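Uronate dehydrogenase (Agrobacterium tumefaciens, PDB 3RFX) catalyses the NAD-dependent oxidation of uronic acids such as galacturonate and glucuronate, using a Rossmann-fold framework to hold its dinucleotide cofactor. Local coordinates at residues V18-L23 with L30-L35; A60-C65 with Y95-A100; F142-A147 with L160-S165; H182-S187 with G205-D210. The protein carries 1 engineered substitution. All blocks are in the same frame, centred on the assembly; numbering follows the deposited sequence.

Interaction 1 of 4, residues V18-L23 with L30-L35; sequences VMRERL and LRLADL. With NAD (nicotinamide-adenine-dinucleotide), chain D; PO4 (phosphate ion), chain F.
R20 and L32 meet where helix 14-22 lies antiparallel over strand 30-34, the closing half of the first beta-alpha-beta unit of the Rossmann fold; the local axes are 9.8 Å apart. The tight part is van der Waals packing, without a hydrogen bond between the segments. The methylenes of R20 cross the isobutyl group of L32 at about a right angle, with R20 CD 3.8 Å from L32 CG, and L32 CD2 lies over one face of the guanidinium. R20 CG stands anti to its own N (chi1 177°), and the extended chain carries the guanidinium across the leucine to a salt bridge with E45. Leucine suits both strand positions that face the helix: L30 points toward it, and its CD2 comes within 3.3 Å of R20 O.

The helix opens to solvent at E21, which is exposed. Its flank at V18, M19 and R22 packs on helix 182-194; R22 NH1 reaches O3 of a phosphate ion 3.3 Å away, while NH2 pairs with D183. At the end of the strand D34 serves the cofactor, as the acid at this place does in many NAD-binding Rossmann folds: D34 OD2 accepts the ribose hydroxyl O2B at 2.7 Å, and D34 OD1 accepts O3B at 2.7 Å.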
# COMPACT_ATOMS: atom_id res chain seq x y z
N VAL A 18 -28.40 2.61 29.53
CA VAL A 18 -27.31 1.73 29.92
C VAL A 18 -26.13 2.52 30.50
O VAL A 18 -25.57 2.15 31.53
CB VAL A 18 -26.79 0.90 28.72
CG1 VAL A 18 -25.46 0.24 29.07
CG2 VAL A 18 -27.83 -0.13 28.30
N MET A 19 -25.73 3.58 29.81
CA MET A 19 -24.54 4.34 30.21
C MET A 19 -24.81 5.15 31.49
O MET A 19 -23.91 5.35 32.30
CB MET A 19 -24.05 5.23 29.07
CG MET A 19 -23.47 4.46 27.88
SD MET A 19 -22.18 3.30 28.39
CE MET A 19 -21.84 2.48 26.83
N ARG A 20 -26.05 5.59 31.67
CA ARG A 20 -26.42 6.27 32.90
C ARG A 20 -26.06 5.42 34.12
O ARG A 20 -25.61 5.94 35.14
CB ARG A 20 -27.91 6.63 32.90
CG ARG A 20 -28.39 7.29 34.20
CD ARG A 20 -29.83 7.77 34.07
NE ARG A 20 -30.29 8.45 35.28
CZ ARG A 20 -31.41 9.17 35.34
NH1 ARG A 20 -32.18 9.31 34.27
NH2 ARG A 20 -31.76 9.75 36.48
N GLU A 21 -26.25 4.11 34.02
CA GLU A 21 -25.86 3.20 35.08
C GLU A 21 -24.37 2.85 35.05
O GLU A 21 -23.67 2.92 36.07
CB GLU A 21 -26.69 1.92 35.05
CG GLU A 21 -25.99 0.74 35.72
CD GLU A 21 -26.66 -0.59 35.41
OE1 GLU A 21 -27.85 -0.59 35.04
OE2 GLU A 21 -25.98 -1.63 35.53
N ARG A 22 -23.88 2.46 33.87
CA ARG A 22 -22.53 1.89 33.76
C ARG A 22 -21.39 2.90 33.93
O ARG A 22 -20.30 2.54 34.38
CB ARG A 22 -22.37 1.14 32.43
CG ARG A 22 -23.22 -0.12 32.30
CD ARG A 22 -22.82 -1.18 33.31
NE ARG A 22 -21.42 -1.58 33.18
CZ ARG A 22 -20.98 -2.51 32.34
NH1 ARG A 22 -21.83 -3.15 31.53
NH2 ARG A 22 -19.69 -2.81 32.30
N LEU A 23 -21.63 4.15 33.55
CA LEU A 23 -20.57 5.18 33.62
C LEU A 23 -20.56 5.97 34.92
O LEU A 23 -19.73 6.86 35.11
CB LEU A 23 -20.66 6.14 32.43
CG LEU A 23 -20.60 5.50 31.04
CD1 LEU A 23 -20.60 6.57 29.97
CD2 LEU A 23 -19.38 4.61 30.93
N LEU A 30 -22.73 12.75 37.49
CA LEU A 30 -23.12 12.41 36.13
C LEU A 30 -24.24 13.34 35.70
O LEU A 30 -25.30 13.37 36.32
CB LEU A 30 -23.58 10.95 36.08
CG LEU A 30 -23.45 10.21 34.75
CD1 LEU A 30 -22.00 10.16 34.31
CD2 LEU A 30 -24.01 8.79 34.91
N ARG A 31 -24.01 14.10 34.63
CA ARG A 31 -25.06 14.93 34.08
C ARG A 31 -25.68 14.24 32.87
O ARG A 31 -24.98 13.94 31.91
CB ARG A 31 -24.54 16.31 33.68
CG ARG A 31 -25.60 17.21 33.07
CD ARG A 31 -25.06 18.60 32.77
NE ARG A 31 -24.66 19.30 33.99
CZ ARG A 31 -24.05 20.48 34.00
NH1 ARG A 31 -23.76 21.08 32.86
NH2 ARG A 31 -23.72 21.05 35.15
N LEU A 32 -26.98 13.98 32.95
CA LEU A 32 -27.72 13.31 31.89
C LEU A 32 -28.56 14.32 31.14
O LEU A 32 -29.22 15.17 31.74
CB LEU A 32 -28.63 12.21 32.47
CG LEU A 32 -28.03 11.00 33.17
CD1 LEU A 32 -26.74 10.53 32.49
CD2 LEU A 32 -27.78 11.28 34.65
N ALA A 33 -28.56 14.23 29.81
CA ALA A 33 -29.35 15.13 29.00
C ALA A 33 -30.09 14.39 27.89
O ALA A 33 -29.62 13.36 27.40
CB ALA A 33 -28.48 16.24 28.41
N ASP A 34 -31.25 14.93 27.51
CA ASP A 34 -32.00 14.40 26.37
C ASP A 34 -33.09 15.40 26.02
O ASP A 34 -33.45 16.25 26.84
CB ASP A 34 -32.61 13.04 26.70
CG ASP A 34 -32.90 12.20 25.45
OD1 ASP A 34 -32.23 11.17 25.29
OD2 ASP A 34 -33.77 12.58 24.64
N LEU A 35 -33.59 15.32 24.79
CA LEU A 35 -34.74 16.10 24.37
C LEU A 35 -35.98 15.56 25.09
O LEU A 35 -36.90 16.32 25.43
CB LEU A 35 -34.92 16.00 22.86
CG LEU A 35 -36.13 16.71 22.23
CD1 LEU A 35 -36.01 18.22 22.39
CD2 LEU A 35 -36.28 16.34 20.77
PA NAD D . -31.75 6.15 20.48
O1A NAD D . -32.54 6.62 19.02
O2A NAD D . -32.28 4.73 21.24
O5B NAD D . -31.12 7.40 21.50
C5B NAD D . -31.11 8.66 20.94
C4B NAD D . -31.48 9.80 21.89
O4B NAD D . -31.13 11.08 21.40
C3B NAD D . -32.90 9.80 22.26
O3B NAD D . -33.25 9.40 23.54
C2B NAD D . -33.47 11.01 21.64
O2B NAD D . -34.62 11.59 22.24
C1B NAD D . -32.28 11.90 21.54
N9A NAD D . -32.36 12.95 20.56
C8A NAD D . -32.78 12.84 19.22
N7A NAD D . -32.81 14.11 18.69
C5A NAD D . -32.43 15.01 19.71
C6A NAD D . -32.29 16.41 19.72
N6A NAD D . -32.58 17.16 18.55
N1A NAD D . -31.89 17.04 20.89
C2A NAD D . -31.63 16.32 22.03
N3A NAD D . -31.76 14.89 22.03
C4A NAD D . -32.16 14.28 20.86
O3 NAD D . -30.37 5.76 19.87
PN NAD D . -29.40 4.64 20.44
O1N NAD D . -29.44 4.59 21.96
O2N NAD D . -29.76 3.27 19.88
O5D NAD D . -27.93 5.02 19.99
P PO4 F . -25.89 -4.30 31.28
O1 PO4 F . -25.55 -5.04 30.01
O2 PO4 F . -25.52 -5.14 32.47
O3 PO4 F . -25.11 -3.00 31.33
O4 PO4 F . -27.37 -3.99 31.30

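Interaction 2 of 4, residues A60-C65 with Y95-A100; sequences AMVAGC and YEAARA. With PO4 (phosphate ion), chain E.
V62 and A97 bring their helices together with CA atoms 6.2 Å apart, V62 being the last helical residue of 60-65 before a type II beta turn from V62 to C65, closed by C65 N bonding to V62 O at 3.0 Å. The contact is helix-to-helix packing in the Rossmann fold, joining the end of helix 55-62 to the last turns of helix 80-100. G64 suits the turn because its phi of 89° would press a side chain against the preceding carbonyl oxygen.

The packing depends on one branched side chain meeting the methyl of A97 and the backbone at A97-A98. V62 CG2 rests 3.8 Å from A97 CB, methyl against methyl. V62 CG1 stands anti to its backbone N (chi1 171°) and is directed at the neighbouring backbone, 4.0 Å from A98 CA. Alanines suit the 95-100 side, for their short side chains let the valine approach the helix itself. Toward the sheet, V62 and M61 also touch L7 of strand 5-9.

On another side of helix 80-100, E96 and R99 form a salt bridge one turn apart. E96 OE1 also pairs with K265 of the second subunit and OE2 with the hydroxyl of Y150. The arginine grips the carboxylate side-on: R99 NH2 meets the syn lone pair of E96 OE1 at 2.8 Å, and R99 NE reaches E96 OE2 at 2.9 Å with an angle of 165°.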
# COMPACT_ATOMS: atom_id res chain seq x y z
N ALA A 60 -25.31 25.71 28.00
CA ALA A 60 -25.56 25.44 29.41
C ALA A 60 -25.38 23.97 29.77
O ALA A 60 -24.85 23.62 30.84
CB ALA A 60 -26.95 25.93 29.80
N MET A 61 -25.81 23.09 28.87
CA MET A 61 -25.67 21.65 29.06
C MET A 61 -24.20 21.26 29.24
O MET A 61 -23.86 20.47 30.12
CB MET A 61 -26.27 20.90 27.86
CG MET A 61 -26.26 19.38 27.99
SD MET A 61 -26.84 18.61 26.47
CE MET A 61 -25.68 19.29 25.29
N VAL A 62 -23.34 21.84 28.42
CA VAL A 62 -21.93 21.47 28.42
C VAL A 62 -21.11 22.13 29.55
O VAL A 62 -20.20 21.51 30.11
CB VAL A 62 -21.28 21.75 27.04
CG1 VAL A 62 -19.76 21.58 27.10
CG2 VAL A 62 -21.89 20.82 25.98
N ALA A 63 -21.44 23.38 29.87
CA ALA A 63 -20.69 24.14 30.87
C ALA A 63 -20.52 23.37 32.17
O ALA A 63 -21.49 22.86 32.73
CB ALA A 63 -21.35 25.51 31.11
N GLY A 64 -19.29 23.29 32.66
CA GLY A 64 -19.00 22.59 33.90
C GLY A 64 -18.69 21.11 33.76
O GLY A 64 -18.39 20.45 34.76
N CYS A 65 -18.75 20.58 32.54
CA CYS A 65 -18.45 19.17 32.30
C CYS A 65 -17.01 18.94 31.86
O CYS A 65 -16.47 19.69 31.06
CB CYS A 65 -19.41 18.59 31.26
SG CYS A 65 -21.15 18.71 31.76
N TYR A 95 -20.09 21.23 19.48
CA TYR A 95 -18.66 21.55 19.34
C TYR A 95 -18.35 22.99 19.74
O TYR A 95 -17.34 23.27 20.41
CB TYR A 95 -18.11 21.15 17.95
CG TYR A 95 -17.68 19.69 18.01
CD1 TYR A 95 -16.35 19.35 18.25
CD2 TYR A 95 -18.63 18.67 17.95
CE1 TYR A 95 -15.97 18.02 18.37
CE2 TYR A 95 -18.25 17.34 18.08
CZ TYR A 95 -16.93 17.02 18.29
OH TYR A 95 -16.56 15.70 18.42
N GLU A 96 -19.24 23.91 19.36
CA GLU A 96 -19.12 25.30 19.80
C GLU A 96 -19.20 25.42 21.32
O GLU A 96 -18.44 26.19 21.93
CB GLU A 96 -20.17 26.16 19.10
CG GLU A 96 -19.72 26.64 17.73
CD GLU A 96 -18.39 27.38 17.81
OE1 GLU A 96 -18.38 28.52 18.30
OE2 GLU A 96 -17.35 26.82 17.40
N ALA A 97 -20.10 24.66 21.94
CA ALA A 97 -20.25 24.71 23.38
C ALA A 97 -19.01 24.16 24.08
O ALA A 97 -18.54 24.72 25.08
CB ALA A 97 -21.48 23.95 23.81
N ALA A 98 -18.47 23.07 23.55
CA ALA A 98 -17.25 22.51 24.12
C ALA A 98 -16.11 23.51 23.97
O ALA A 98 -15.29 23.68 24.88
CB ALA A 98 -16.90 21.18 23.43
N ARG A 99 -16.04 24.17 22.82
CA ARG A 99 -14.95 25.09 22.55
C ARG A 99 -14.99 26.27 23.54
O ARG A 99 -13.95 26.82 23.91
CB ARG A 99 -15.02 25.59 21.11
CG ARG A 99 -13.86 26.51 20.73
CD ARG A 99 -13.80 26.78 19.23
NE ARG A 99 -14.88 27.65 18.76
CZ ARG A 99 -14.82 28.98 18.78
NH1 ARG A 99 -13.73 29.59 19.27
NH2 ARG A 99 -15.84 29.70 18.33
N ALA A 100 -16.20 26.62 23.97
CA ALA A 100 -16.40 27.72 24.91
C ALA A 100 -16.17 27.33 26.36
O ALA A 100 -16.07 28.20 27.23
CB ALA A 100 -17.80 28.32 24.72
P PO4 E . -15.91 26.89 32.04
O1 PO4 E . -16.40 27.74 30.90
O2 PO4 E . -14.52 26.39 31.73
O3 PO4 E . -15.85 27.73 33.29
O4 PO4 E . -16.86 25.72 32.24

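Interaction 3 of 4, residues F142-A147 with L160-S165; sequences FGENLA and LVRIGS
E144 and R162 join helix 135-154 to strand 158-163, the helix and second strand of a beta-alpha-beta unit in the Rossmann sheet; the two local axes run nearly antiparallel, 9.8 Å apart.

Apolar packing comes from L160, whose two methyls rest on the helix at E144 and A147. Its CD2 sits 3.8 Å from A147 CB and also touches the backbone at E144 CA, while L160 CD1 lies 4.0 Å from E144 CB. Alanine, one turn along from the glutamate, is short enough to bring the helix down onto the leucine.

The polar part is a buried salt bridge. E144 extends beyond CG (chi2 -171°), which carries its carboxylate past L160 to R162, whose side chain leaves the strand at an angle but brings its end to the helix. R162, likewise extended from CG to NE, presents the edge of its guanidinium, and the two flat groups are nearly coplanar, 12° apart. Such side-on pairing suits arginine, which supplies two N-H groups to the two syn lone pairs. S110 OG hydrogen-bonds E144 OE2, helping to fix the carboxylate. Both arginine bonds are almost straight, at 175°: R162 NH2 to E144 OE1 at 2.8 Å, and R162 NE to E144 OE2 at 2.9 Å.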
# COMPACT_ATOMS: atom_id res chain seq x y z
N PHE A 142 -20.84 13.85 8.69
CA PHE A 142 -20.73 15.28 9.00
C PHE A 142 -20.12 15.48 10.39
O PHE A 142 -19.21 16.31 10.56
CB PHE A 142 -22.08 15.99 8.89
CG PHE A 142 -22.06 17.42 9.38
CD1 PHE A 142 -21.80 18.46 8.51
CD2 PHE A 142 -22.29 17.71 10.72
CE1 PHE A 142 -21.77 19.78 8.96
CE2 PHE A 142 -22.25 19.03 11.17
CZ PHE A 142 -22.00 20.05 10.29
N GLY A 143 -20.62 14.73 11.37
CA GLY A 143 -20.07 14.79 12.71
C GLY A 143 -18.58 14.46 12.75
O GLY A 143 -17.79 15.12 13.44
N GLU A 144 -18.17 13.43 12.02
CA GLU A 144 -16.76 13.06 11.94
C GLU A 144 -15.90 14.15 11.30
O GLU A 144 -14.79 14.43 11.77
CB GLU A 144 -16.58 11.76 11.13
CG GLU A 144 -17.16 10.52 11.80
CD GLU A 144 -16.78 9.23 11.08
OE1 GLU A 144 -15.99 9.28 10.11
OE2 GLU A 144 -17.26 8.16 11.51
N ASN A 145 -16.38 14.73 10.20
CA ASN A 145 -15.62 15.76 9.49
C ASN A 145 -15.52 17.04 10.32
O ASN A 145 -14.47 17.70 10.35
CB ASN A 145 -16.26 16.08 8.14
CG ASN A 145 -16.19 14.90 7.17
OD1 ASN A 145 -15.25 14.10 7.23
ND2 ASN A 145 -17.17 14.79 6.28
N LEU A 146 -16.62 17.38 10.99
CA LEU A 146 -16.63 18.54 11.88
C LEU A 146 -15.68 18.33 13.05
O LEU A 146 -14.89 19.22 13.39
CB LEU A 146 -18.05 18.81 12.40
CG LEU A 146 -18.20 20.15 13.15
CD1 LEU A 146 -18.34 21.27 12.16
CD2 LEU A 146 -19.40 20.12 14.09
N ALA A 147 -15.74 17.15 13.68
CA ALA A 147 -14.83 16.86 14.79
C ALA A 147 -13.37 16.95 14.36
O ALA A 147 -12.51 17.46 15.10
CB ALA A 147 -15.12 15.48 15.40
N LEU A 160 -13.98 9.01 17.47
CA LEU A 160 -15.07 8.82 16.51
C LEU A 160 -15.46 7.34 16.47
O LEU A 160 -14.88 6.55 15.72
CB LEU A 160 -14.64 9.28 15.11
CG LEU A 160 -14.12 10.72 15.03
CD1 LEU A 160 -13.55 11.00 13.65
CD2 LEU A 160 -15.24 11.71 15.38
N VAL A 161 -16.43 6.97 17.29
CA VAL A 161 -16.74 5.56 17.48
C VAL A 161 -17.84 5.13 16.51
O VAL A 161 -19.00 5.50 16.66
CB VAL A 161 -17.15 5.25 18.93
CG1 VAL A 161 -17.25 3.74 19.14
CG2 VAL A 161 -16.14 5.86 19.89
N ARG A 162 -17.44 4.36 15.50
CA ARG A 162 -18.38 3.83 14.52
C ARG A 162 -19.06 2.60 15.10
O ARG A 162 -18.60 1.47 14.94
CB ARG A 162 -17.66 3.51 13.21
CG ARG A 162 -17.17 4.77 12.52
CD ARG A 162 -16.43 4.47 11.22
NE ARG A 162 -16.05 5.71 10.53
CZ ARG A 162 -15.25 5.76 9.48
NH1 ARG A 162 -14.73 4.64 8.98
NH2 ARG A 162 -14.97 6.92 8.92
N ILE A 163 -20.15 2.84 15.82
CA ILE A 163 -20.84 1.76 16.53
C ILE A 163 -21.40 0.70 15.55
O ILE A 163 -22.01 1.05 14.54
CB ILE A 163 -21.98 2.32 17.40
CG1 ILE A 163 -21.39 3.26 18.46
CG2 ILE A 163 -22.76 1.20 18.09
CD1 ILE A 163 -22.44 4.05 19.23
N GLY A 164 -21.16 -0.57 15.85
CA GLY A 164 -21.75 -1.67 15.10
C GLY A 164 -23.18 -1.87 15.59
O GLY A 164 -24.07 -1.10 15.25
N SER A 165 -23.37 -2.89 16.43
CA SER A 165 -24.67 -3.18 17.01
C SER A 165 -24.48 -3.35 18.51
O SER A 165 -24.02 -4.38 18.97
CB SER A 165 -25.24 -4.48 16.41
OG SER A 165 -25.33 -4.38 15.00

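Interaction 4 of 4, residues H182-S187 with G205-D210; sequences HDDFVS and GASAND. With PO4 (phosphate ion), chain F.
D184 and S207 tie the first turn of helix 182-194 to the irregular segment that follows strand 202-205, and they do so almost wholly by polar contact. S207 OG donates to D184 OD2 over 2.7 Å, using the anti lone pair, the one turned away from the other oxygen. The first torsion of D184 sets CG anti to its carbonyl carbon (chi1 -74°), sending the carboxylate outward from the helix to the serine. Aspartate suits the place because its two oxygens can serve several donors: OD2 also takes the backbone N of D228, and OD1 that of K227. Serine suits the other side, since its hydroxyl donates a hydrogen bond to the aspartate and accepts one from S181 N.

Backbone bonding shapes the partner segment. A208 centres an inverse gamma turn, with a weak bond from N209 N to S207 O at 2.9 Å.

A bond to a bound ion lies on a different side of the helix, where H182 meets a phosphate probably derived from the crystallisation liquor. H182 ND1 donates to its O1 over 2.6 Å at 171°, with the oxygen in the plane of the imidazole.

Within the Rossmann fold, helix 182-194 lies beside helix 14-22, touching it through H182, F185 and V186, while G205 ends the strand that bonds alongside strand 158-163.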
# COMPACT_ATOMS: atom_id res chain seq x y z
N HIS A 182 -22.04 -4.26 25.77
CA HIS A 182 -22.05 -3.17 26.73
C HIS A 182 -20.70 -3.07 27.45
O HIS A 182 -20.13 -1.98 27.56
CB HIS A 182 -23.18 -3.34 27.75
CG HIS A 182 -24.54 -3.19 27.15
ND1 HIS A 182 -25.68 -3.66 27.77
CD2 HIS A 182 -24.95 -2.64 25.98
CE1 HIS A 182 -26.73 -3.39 27.01
NE2 HIS A 182 -26.31 -2.78 25.92
N ASP A 183 -20.19 -4.21 27.92
CA ASP A 183 -18.90 -4.24 28.61
C ASP A 183 -17.78 -3.63 27.76
O ASP A 183 -16.94 -2.90 28.28
CB ASP A 183 -18.51 -5.66 28.99
CG ASP A 183 -19.20 -6.15 30.25
OD1 ASP A 183 -19.92 -5.36 30.91
OD2 ASP A 183 -19.03 -7.34 30.59
N ASP A 184 -17.74 -3.98 26.48
CA ASP A 184 -16.66 -3.49 25.61
C ASP A 184 -16.79 -2.01 25.27
O ASP A 184 -15.79 -1.31 25.11
CB ASP A 184 -16.52 -4.35 24.35
CG ASP A 184 -15.89 -5.71 24.63
OD1 ASP A 184 -15.14 -5.83 25.61
OD2 ASP A 184 -16.14 -6.67 23.86
N PHE A 185 -18.02 -1.51 25.17
CA PHE A 185 -18.21 -0.09 24.91
C PHE A 185 -17.82 0.69 26.17
O PHE A 185 -17.16 1.72 26.10
CB PHE A 185 -19.65 0.21 24.48
CG PHE A 185 -19.83 1.57 23.85
CD1 PHE A 185 -18.75 2.43 23.68
CD2 PHE A 185 -21.08 1.98 23.42
CE1 PHE A 185 -18.92 3.67 23.11
CE2 PHE A 185 -21.26 3.23 22.84
CZ PHE A 185 -20.18 4.08 22.69
N VAL A 186 -18.21 0.17 27.33
CA VAL A 186 -17.82 0.80 28.59
C VAL A 186 -16.30 0.86 28.74
O VAL A 186 -15.74 1.91 29.07
CB VAL A 186 -18.45 0.10 29.80
CG1 VAL A 186 -17.86 0.65 31.11
CG2 VAL A 186 -19.97 0.31 29.76
N SER A 187 -15.62 -0.25 28.47
CA SER A 187 -14.16 -0.26 28.60
C SER A 187 -13.51 0.67 27.57
O SER A 187 -12.47 1.27 27.85
CB SER A 187 -13.60 -1.68 28.51
OG SER A 187 -13.80 -2.21 27.22
N GLY A 205 -16.46 0.39 16.41
CA GLY A 205 -17.17 -0.01 17.61
C GLY A 205 -17.72 -1.42 17.51
O GLY A 205 -18.89 -1.60 17.17
N ALA A 206 -16.88 -2.41 17.79
CA ALA A 206 -17.27 -3.81 17.80
C ALA A 206 -16.49 -4.58 18.85
O ALA A 206 -15.36 -4.21 19.17
CB ALA A 206 -17.03 -4.43 16.43
N SER A 207 -17.08 -5.65 19.38
CA SER A 207 -16.35 -6.52 20.28
C SER A 207 -15.31 -7.35 19.51
O SER A 207 -15.11 -7.12 18.32
CB SER A 207 -17.32 -7.39 21.08
OG SER A 207 -18.04 -6.58 22.00
N ALA A 208 -14.64 -8.29 20.17
CA ALA A 208 -13.58 -9.07 19.52
C ALA A 208 -14.21 -10.28 18.82
O ALA A 208 -13.97 -11.43 19.19
CB ALA A 208 -12.54 -9.53 20.54
N ASN A 209 -15.01 -10.00 17.81
CA ASN A 209 -15.77 -11.04 17.13
C ASN A 209 -14.93 -11.81 16.11
O ASN A 209 -14.26 -11.19 15.28
CB ASN A 209 -16.99 -10.41 16.43
CG ASN A 209 -17.82 -9.55 17.38
OD1 ASN A 209 -17.94 -9.87 18.56
ND2 ASN A 209 -18.36 -8.45 16.87
N ASP A 210 -14.97 -13.14 16.16
CA ASP A 210 -14.26 -13.94 15.17
C ASP A 210 -14.62 -13.49 13.76
O ASP A 210 -13.76 -13.48 12.87
CB ASP A 210 -14.58 -15.44 15.31
CG ASP A 210 -13.91 -16.08 16.51
OD1 ASP A 210 -13.18 -15.38 17.25
OD2 ASP A 210 -14.13 -17.30 16.71
P PO4 F . -25.89 -4.30 31.28
O1 PO4 F . -25.55 -5.04 30.01
O2 PO4 F . -25.52 -5.14 32.47
O3 PO4 F . -25.11 -3.00 31.33
O4 PO4 F . -27.37 -3.99 31.30

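Along the chain the four contacts follow one another in series, and interactions 1, 3 and 4 use strands 30-34, 158-163 and 202-205 of one parallel sheet, the last of them an edge strand within this chain. Interactions 1 and 2, with centres about 17 Å apart, are joined by R31 NH1, which probably bonds to the carbonyls of M61 and A63. Interaction 4 lies about 19 Å from interaction 1 and shares with it a phosphate ion and the R22-D183 salt bridge. Its G205 probably pairs through backbone bonds with R162 and G164 of interaction 3, about 16 Å away. Interactions 2 and 3 meet at Y95 and A147. Interaction 1 thus sits at the cofactor, and interactions 2 and 3 where the fold meets the second subunit.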